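Side-chain contacts in nigritoxine (Vibrio nigripulchritudo, PDB 5M41), which is a bacterial toxin active against crustaceans and insects, with a fold new when its structure was solved: residues A[583-588]-A[703-708]; A[600-605]-A[630-635]. All coordinates share one frame; numbering follows the deposited sequence.

Contact 1: residues A[583-588]-A[703-708]; sequences VHHSHT and KNMGAS
With chi1 at 60°, H585 holds its CG between the backbone N and the carbonyl carbon, which sends the imidazole toward the helix end, where M705 CB lies over one face; chi1 of M705 (67°) takes CG and SD past the ring on the H585 CB side. The contact joins strand 583-589 of a six-stranded antiparallel sheet to the Schellman motif that closes helix 688-704, where G706 N returns to K703 O and the positive phi of G706 turns the chain. M705 CB lies 3.6 Å from the ring centroid, a CH-pi contact displaced toward the rim on the CG-ND1 side. Beyond CB the chain runs extended to SD, which lies oblique to the ring and 3.9 Å from H585 CB, then bends at chi3; the M705 side chain also meets L599 of the next strand. The edge of the imidazole is used differently. N704 ND2 donates to H585 NE2 across 2.9 Å, in the ring plane, so NE2 is the acceptor nitrogen and the ring is held at its rim and on its face. T701 and I574 pack against H585 as well. The amide of N704 is turned 61° from the imidazole, and its ND2 also makes a weak bond to K473 O.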
ATOM      1  N   VAL A 583       0.397  18.840 -26.508  1.00 40.87           N
ATOM      2  CA  VAL A 583       0.785  20.064 -27.216  1.00 41.00           C
ATOM      3  C   VAL A 583       2.102  19.874 -27.962  1.00 43.13           C
ATOM      4  O   VAL A 583       2.844  18.923 -27.715  1.00 42.64           O
ATOM      5  CB  VAL A 583       0.940  21.282 -26.258  1.00 41.16           C
ATOM      6  CG1 VAL A 583      -0.397  21.640 -25.602  1.00 37.50           C
ATOM      7  CG2 VAL A 583       2.019  21.025 -25.202  1.00 37.23           C
ATOM      8  N   HIS A 584       2.381  20.799 -28.873  1.00 44.24           N
ATOM      9  CA  HIS A 584       3.686  20.921 -29.508  1.00 45.82           C
ATOM     10  C   HIS A 584       3.750  22.320 -30.031  1.00 45.93           C
ATOM     11  O   HIS A 584       2.722  23.032 -30.024  1.00 45.45           O
ATOM     12  CB  HIS A 584       3.883  19.880 -30.614  1.00 47.20           C
ATOM     13  CG  HIS A 584       2.821  19.919 -31.690  1.00 49.91           C
ATOM     14  ND1 HIS A 584       2.836  20.824 -32.697  1.00 52.69           N
ATOM     15  CD2 HIS A 584       1.705  19.123 -31.898  1.00 50.45           C
ATOM     16  CE1 HIS A 584       1.779  20.617 -33.499  1.00 51.81           C
ATOM     17  NE2 HIS A 584       1.085  19.579 -33.010  1.00 52.93           N
ATOM     18  N   HIS A 585       4.939  22.763 -30.440  1.00 45.75           N
ATOM     19  CA  HIS A 585       5.050  24.030 -31.145  1.00 47.70           C
ATOM     20  C   HIS A 585       5.592  23.841 -32.535  1.00 49.84           C
ATOM     21  O   HIS A 585       6.194  22.819 -32.836  1.00 51.56           O
ATOM     22  CB  HIS A 585       5.831  25.086 -30.368  1.00 47.07           C
ATOM     23  CG  HIS A 585       7.262  24.707 -30.051  1.00 51.12           C
ATOM     24  ND1 HIS A 585       8.305  25.094 -30.816  1.00 50.69           N
ATOM     25  CD2 HIS A 585       7.806  24.003 -28.970  1.00 50.29           C
ATOM     26  CE1 HIS A 585       9.453  24.649 -30.265  1.00 51.20           C
ATOM     27  NE2 HIS A 585       9.141  23.975 -29.137  1.00 50.68           N
ATOM     28  N   SER A 586       5.359  24.817 -33.403  1.00 50.02           N
ATOM     29  CA  SER A 586       5.777  24.679 -34.791  1.00 52.52           C
ATOM     30  C   SER A 586       5.942  26.032 -35.453  1.00 54.63           C
ATOM     31  O   SER A 586       5.495  27.061 -34.927  1.00 52.87           O
ATOM     32  CB  SER A 586       4.766  23.821 -35.565  1.00 52.81           C
ATOM     33  OG  SER A 586       3.544  24.510 -35.707  1.00 55.69           O
ATOM     34  N   HIS A 587       6.583  26.014 -36.619  1.00 55.71           N
ATOM     35  CA  HIS A 587       6.975  27.219 -37.319  1.00 58.91           C
ATOM     36  C   HIS A 587       7.431  26.831 -38.691  1.00 59.37           C
ATOM     37  O   HIS A 587       7.700  25.660 -38.957  1.00 57.87           O
ATOM     38  CB  HIS A 587       8.116  27.905 -36.575  1.00 60.18           C
ATOM     39  CG  HIS A 587       9.344  27.047 -36.442  1.00 61.97           C
ATOM     40  ND1 HIS A 587       9.704  26.481 -35.278  1.00 61.67           N
ATOM     41  CD2 HIS A 587      10.288  26.636 -37.393  1.00 62.95           C
ATOM     42  CE1 HIS A 587      10.815  25.750 -35.457  1.00 62.34           C
ATOM     43  NE2 HIS A 587      11.175  25.847 -36.760  1.00 64.65           N
ATOM     44  N   THR A 588       7.554  27.817 -39.564  1.00 60.47           N
ATOM     45  CA  THR A 588       8.179  27.600 -40.858  1.00 62.32           C
ATOM     46  C   THR A 588       9.574  28.210 -40.799  1.00 63.28           C
ATOM     47  O   THR A 588       9.732  29.369 -40.396  1.00 64.26           O
ATOM     48  CB  THR A 588       7.384  28.243 -42.014  1.00 65.05           C
ATOM     49  OG1 THR A 588       7.602  29.650 -42.009  1.00 72.54           O
ATOM     50  CG2 THR A 588       5.905  27.984 -41.895  1.00 57.50           C
ATOM     51  N   LYS A 703       7.696  27.312 -23.077  1.00 50.22           N
ATOM     52  CA  LYS A 703       9.035  27.809 -22.823  1.00 53.72           C
ATOM     53  C   LYS A 703       9.986  27.519 -23.995  1.00 54.19           C
ATOM     54  O   LYS A 703      10.725  28.391 -24.441  1.00 52.88           O
ATOM     55  CB  LYS A 703       9.583  27.185 -21.541  1.00 54.03           C
ATOM     56  CG  LYS A 703      10.985  27.652 -21.216  1.00 60.81           C
ATOM     57  CD  LYS A 703      11.494  27.102 -19.897  1.00 64.00           C
ATOM     58  CE  LYS A 703      12.895  27.629 -19.635  1.00 68.21           C
ATOM     59  NZ  LYS A 703      13.196  27.672 -18.178  1.00 74.88           N
ATOM     60  N   ASN A 704       9.961  26.283 -24.474  1.00 53.51           N
ATOM     61  CA  ASN A 704      10.854  25.858 -25.543  1.00 53.73           C
ATOM     62  C   ASN A 704      10.676  26.634 -26.863  1.00 54.67           C
ATOM     63  O   ASN A 704      11.628  26.770 -27.616  1.00 58.95           O
ATOM     64  CB  ASN A 704      10.727  24.355 -25.788  1.00 50.93           C
ATOM     65  CG  ASN A 704      11.891  23.806 -26.589  1.00 54.69           C
ATOM     66  OD1 ASN A 704      13.052  23.955 -26.189  1.00 55.60           O
ATOM     67  ND2 ASN A 704      11.596  23.195 -27.734  1.00 53.23           N
ATOM     68  N   MET A 705       9.474  27.139 -27.137  1.00 52.90           N
ATOM     69  CA  MET A 705       9.222  27.979 -28.321  1.00 52.77           C
ATOM     70  C   MET A 705       9.580  29.452 -28.061  1.00 54.13           C
ATOM     71  O   MET A 705       9.298  30.332 -28.893  1.00 54.25           O
ATOM     72  CB  MET A 705       7.751  27.868 -28.756  1.00 51.87           C
ATOM     73  CG  MET A 705       6.756  28.465 -27.761  1.00 50.32           C
ATOM     74  SD  MET A 705       5.034  28.350 -28.310  1.00 51.52           S
ATOM     75  CE  MET A 705       4.966  29.574 -29.621  1.00 50.17           C
ATOM     76  N   GLY A 706      10.179  29.719 -26.901  1.00 53.41           N
ATOM     77  CA  GLY A 706      10.644  31.066 -26.553  1.00 53.90           C
ATOM     78  C   GLY A 706       9.531  31.928 -25.986  1.00 54.59           C
ATOM     79  O   GLY A 706       9.623  33.146 -25.990  1.00 55.06           O
ATOM     80  N   ALA A 707       8.450  31.306 -25.516  1.00 51.05           N
ATOM     81  CA  ALA A 707       7.336  32.098 -24.991  1.00 51.87           C
ATOM     82  C   ALA A 707       7.035  31.740 -23.530  1.00 51.14           C
ATOM     83  O   ALA A 707       7.904  31.235 -22.811  1.00 50.56           O
ATOM     84  CB  ALA A 707       6.100  31.943 -25.886  1.00 49.90           C
ATOM     85  N   SER A 708       5.812  32.022 -23.097  1.00 50.72           N
ATOM     86  CA  SER A 708       5.363  31.651 -21.770  1.00 50.93           C
ATOM     87  C   SER A 708       3.861  31.572 -21.828  1.00 50.07           C
ATOM     88  O   SER A 708       3.239  32.192 -22.698  1.00 48.88           O
ATOM     89  CB  SER A 708       5.791  32.682 -20.721  1.00 52.60           C
ATOM     90  OG  SER A 708       5.071  33.890 -20.905  1.00 56.24           O
TER

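Contact 2: residues A[600-605]-A[630-635]; sequences TLESNA and VRKFKT
K632 NZ and E602 OE1 form a salt bridge of 2.7 Å, which ties the C-terminal part of the helix that begins at 625 to the junction between strand 594-601 and helix 603-614. As a hydrogen bond it is weak, and the position of OE1 is uncertain, so the length and geometry of this bridge are doubtful. E602 occupies the N-cap position of helix 603-614 and is the centre of an inverse gamma turn, so the carboxylate leaves the backbone just where the strand gives way to the helix. A water bridges the same two groups: it donates to E602 OE2 at 2.7 Å and accepts a weak bond from K632 NZ. The ammonium group also donates to S581 O, so the amine of this buried lysine is shared among a carboxylate, a carbonyl and a water, a setting that would be expected to keep it charged.

The two side chains meet nearly at right angles. K632 starts with CG anti to its backbone N (chi1 166°) and then bends at chi2 (-97°), a turn that swings the amine toward E602. Near its root, CG rests 4.1 Å from A605 CB in the first turn of helix 603-614, and further out CD sits 3.9 Å above the centre of the F633 ring. R553 makes a cation-pi contact with that phenylalanine. A type I beta turn begins at K632 and ends at T635; just before it, R631 O accepts from K634 N and, on the opposite face of its carbonyl plane, from T635 OG1 at 2.7 Å.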
ATOM      1  N   THR A 600       0.475  24.531 -30.439  1.00 43.87           N
ATOM      2  CA  THR A 600      -0.708  23.802 -30.856  1.00 44.89           C
ATOM      3  C   THR A 600      -1.158  22.853 -29.773  1.00 44.72           C
ATOM      4  O   THR A 600      -0.354  22.102 -29.233  1.00 42.61           O
ATOM      5  CB  THR A 600      -0.455  22.998 -32.139  1.00 45.25           C
ATOM      6  OG1 THR A 600      -0.311  23.922 -33.215  1.00 46.84           O
ATOM      7  CG2 THR A 600      -1.640  22.067 -32.455  1.00 44.20           C
ATOM      8  N   LEU A 601      -2.446  22.926 -29.467  1.00 42.56           N
ATOM      9  CA  LEU A 601      -3.104  21.986 -28.591  1.00 41.94           C
ATOM     10  C   LEU A 601      -3.776  20.932 -29.462  1.00 42.97           C
ATOM     11  O   LEU A 601      -4.543  21.267 -30.371  1.00 42.05           O
ATOM     12  CB  LEU A 601      -4.165  22.713 -27.740  1.00 40.29           C
ATOM     13  CG  LEU A 601      -5.086  21.792 -26.926  1.00 42.62           C
ATOM     14  CD1 LEU A 601      -4.311  21.028 -25.843  1.00 39.41           C
ATOM     15  CD2 LEU A 601      -6.254  22.583 -26.343  1.00 41.11           C
ATOM     16  N   GLU A 602      -3.494  19.671 -29.159  1.00 43.99           N
ATOM     17  CA  GLU A 602      -4.032  18.539 -29.886  1.00 46.08           C
ATOM     18  C   GLU A 602      -5.454  18.191 -29.390  1.00 45.37           C
ATOM     19  O   GLU A 602      -5.640  17.334 -28.519  1.00 43.24           O
ATOM     20  CB  GLU A 602      -3.067  17.362 -29.752  1.00 47.34           C
ATOM     21  CG  GLU A 602      -1.714  17.609 -30.408  1.00 48.67           C
ATOM     22  CD  GLU A 602      -0.568  16.871 -29.716  1.00 52.99           C
ATOM     23  OE1 GLU A 602      -0.799  15.794 -29.135  1.00 55.51           O
ATOM     24  OE2 GLU A 602       0.577  17.367 -29.751  1.00 53.44           O
ATOM     25  N   SER A 603      -6.437  18.856 -29.987  1.00 42.94           N
ATOM     26  CA  SER A 603      -7.802  18.911 -29.468  1.00 44.52           C
ATOM     27  C   SER A 603      -8.403  17.556 -29.154  1.00 43.09           C
ATOM     28  O   SER A 603      -8.777  17.300 -28.012  1.00 42.41           O
ATOM     29  CB  SER A 603      -8.697  19.646 -30.462  1.00 43.65           C
ATOM     30  OG  SER A 603      -8.229  20.965 -30.631  1.00 44.93           O
ATOM     31  N   ASN A 604      -8.481  16.692 -30.160  1.00 44.47           N
ATOM     32  CA  ASN A 604      -9.175  15.422 -30.013  1.00 45.86           C
ATOM     33  C   ASN A 604      -8.391  14.432 -29.170  1.00 45.63           C
ATOM     34  O   ASN A 604      -8.994  13.627 -28.442  1.00 46.49           O
ATOM     35  CB  ASN A 604      -9.572  14.828 -31.379  1.00 47.42           C
ATOM     36  CG  ASN A 604     -10.715  15.599 -32.042  1.00 50.13           C
ATOM     37  OD1 ASN A 604     -11.666  16.020 -31.387  1.00 50.06           O
ATOM     38  ND2 ASN A 604     -10.622  15.782 -33.349  1.00 52.06           N
ATOM     39  N   ALA A 605      -7.060  14.507 -29.234  1.00 43.41           N
ATOM     40  CA  ALA A 605      -6.239  13.598 -28.429  1.00 44.91           C
ATOM     41  C   ALA A 605      -6.501  13.957 -26.967  1.00 44.00           C
ATOM     42  O   ALA A 605      -6.761  13.070 -26.152  1.00 43.14           O
ATOM     43  CB  ALA A 605      -4.755  13.716 -28.765  1.00 41.67           C
ATOM     44  N   VAL A 630       1.290   5.910 -25.459  1.00 43.13           N
ATOM     45  CA  VAL A 630       2.334   5.640 -26.425  1.00 43.13           C
ATOM     46  C   VAL A 630       1.709   5.712 -27.819  1.00 44.88           C
ATOM     47  O   VAL A 630       2.265   6.346 -28.703  1.00 43.87           O
ATOM     48  CB  VAL A 630       3.013   4.268 -26.164  1.00 43.09           C
ATOM     49  CG1 VAL A 630       3.876   3.839 -27.351  1.00 44.36           C
ATOM     50  CG2 VAL A 630       3.859   4.340 -24.893  1.00 42.52           C
ATOM     51  N   ARG A 631       0.537   5.098 -27.997  1.00 45.20           N
ATOM     52  CA  ARG A 631      -0.112   5.064 -29.311  1.00 47.67           C
ATOM     53  C   ARG A 631      -0.577   6.450 -29.778  1.00 48.50           C
ATOM     54  O   ARG A 631      -0.682   6.700 -30.977  1.00 49.19           O
ATOM     55  CB  ARG A 631      -1.262   4.058 -29.306  1.00 51.93           C
ATOM     56  CG  ARG A 631      -1.972   3.869 -30.638  1.00 54.81           C
ATOM     57  CD  ARG A 631      -3.017   2.765 -30.555  1.00 59.27           C
ATOM     58  NE  ARG A 631      -3.950   2.970 -29.446  1.00 62.21           N
ATOM     59  CZ  ARG A 631      -4.104   2.123 -28.428  1.00 64.29           C
ATOM     60  NH1 ARG A 631      -3.407   0.999 -28.379  1.00 64.34           N
ATOM     61  NH2 ARG A 631      -4.968   2.392 -27.462  1.00 61.49           N
ATOM     62  N   LYS A 632      -0.827   7.359 -28.831  1.00 48.17           N
ATOM     63  CA  LYS A 632      -1.292   8.715 -29.149  1.00 46.41           C
ATOM     64  C   LYS A 632      -0.317   9.418 -30.098  1.00 46.68           C
ATOM     65  O   LYS A 632      -0.747  10.106 -31.021  1.00 46.50           O
ATOM     66  CB  LYS A 632      -1.555   9.523 -27.852  1.00 48.44           C
ATOM     67  CG  LYS A 632      -1.725  11.041 -27.968  1.00 49.69           C
ATOM     68  CD  LYS A 632      -0.411  11.761 -27.672  1.00 53.43           C
ATOM     69  CE  LYS A 632      -0.500  13.242 -27.991  1.00 55.16           C
ATOM     70  NZ  LYS A 632       0.837  13.902 -28.149  1.00 52.00           N
ATOM     71  N   PHE A 633       0.980   9.198 -29.896  1.00 45.53           N
ATOM     72  CA  PHE A 633       2.013   9.870 -30.677  1.00 47.96           C
ATOM     73  C   PHE A 633       2.108   9.401 -32.151  1.00 50.91           C
ATOM     74  O   PHE A 633       2.788  10.037 -32.954  1.00 50.64           O
ATOM     75  CB  PHE A 633       3.364   9.751 -29.963  1.00 47.14           C
ATOM     76  CG  PHE A 633       3.434  10.553 -28.685  1.00 45.94           C
ATOM     77  CD1 PHE A 633       3.701  11.916 -28.717  1.00 43.61           C
ATOM     78  CD2 PHE A 633       3.208   9.944 -27.454  1.00 45.34           C
ATOM     79  CE1 PHE A 633       3.764  12.649 -27.546  1.00 45.84           C
ATOM     80  CE2 PHE A 633       3.235  10.679 -26.276  1.00 44.70           C
ATOM     81  CZ  PHE A 633       3.513  12.034 -26.320  1.00 44.73           C
ATOM     82  N   LYS A 634       1.403   8.308 -32.473  1.00 51.81           N
ATOM     83  CA  LYS A 634       1.350   7.712 -33.811  1.00 54.21           C
ATOM     84  C   LYS A 634      -0.000   7.957 -34.458  1.00 55.30           C
ATOM     85  O   LYS A 634      -0.227   7.532 -35.590  1.00 58.66           O
ATOM     86  CB  LYS A 634       1.556   6.199 -33.719  1.00 55.54           C
ATOM     87  CG  LYS A 634       2.898   5.762 -33.151  1.00 56.77           C
ATOM     88  CD  LYS A 634       2.817   4.313 -32.689  1.00 60.74           C
ATOM     89  CE  LYS A 634       4.207   3.757 -32.424  1.00 61.21           C
ATOM     90  NZ  LYS A 634       4.204   2.887 -31.221  1.00 64.62           N
ATOM     91  N   THR A 635      -0.896   8.640 -33.743  1.00 53.57           N
ATOM     92  CA  THR A 635      -2.276   8.812 -34.175  1.00 52.92           C
ATOM     93  C   THR A 635      -2.562  10.253 -34.606  1.00 54.78           C
ATOM     94  O   THR A 635      -2.246  11.202 -33.891  1.00 55.15           O
ATOM     95  CB  THR A 635      -3.243   8.369 -33.046  1.00 53.26           C
ATOM     96  OG1 THR A 635      -2.833   7.087 -32.546  1.00 52.56           O
ATOM     97  CG2 THR A 635      -4.709   8.296 -33.547  1.00 53.18           C
TER
HETATM   98  O   HOH W   1       2.815  15.833 -29.685  1.00 44.75           O

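How the contacts relate
Contacts 1 and 2 have centres 16 Å apart and meet through neighbouring antiparallel strands, 583-589 and 594-601, of one sheet. Along the chain, contact 2 is nested within the loop that contact 1 closes. The two touch directly: H584 O and T600 N, 2.7 Å apart, probably form a hydrogen bond. Beside it, V583 CB packs against T600 O at 3.3 Å. H584 and H585, consecutive on their strand, face different partners: H584 packs on T600 and E602, H585 meets the end of helix 688-704. Neither contact includes V189, E192 or D195, the residues of the magnesium site.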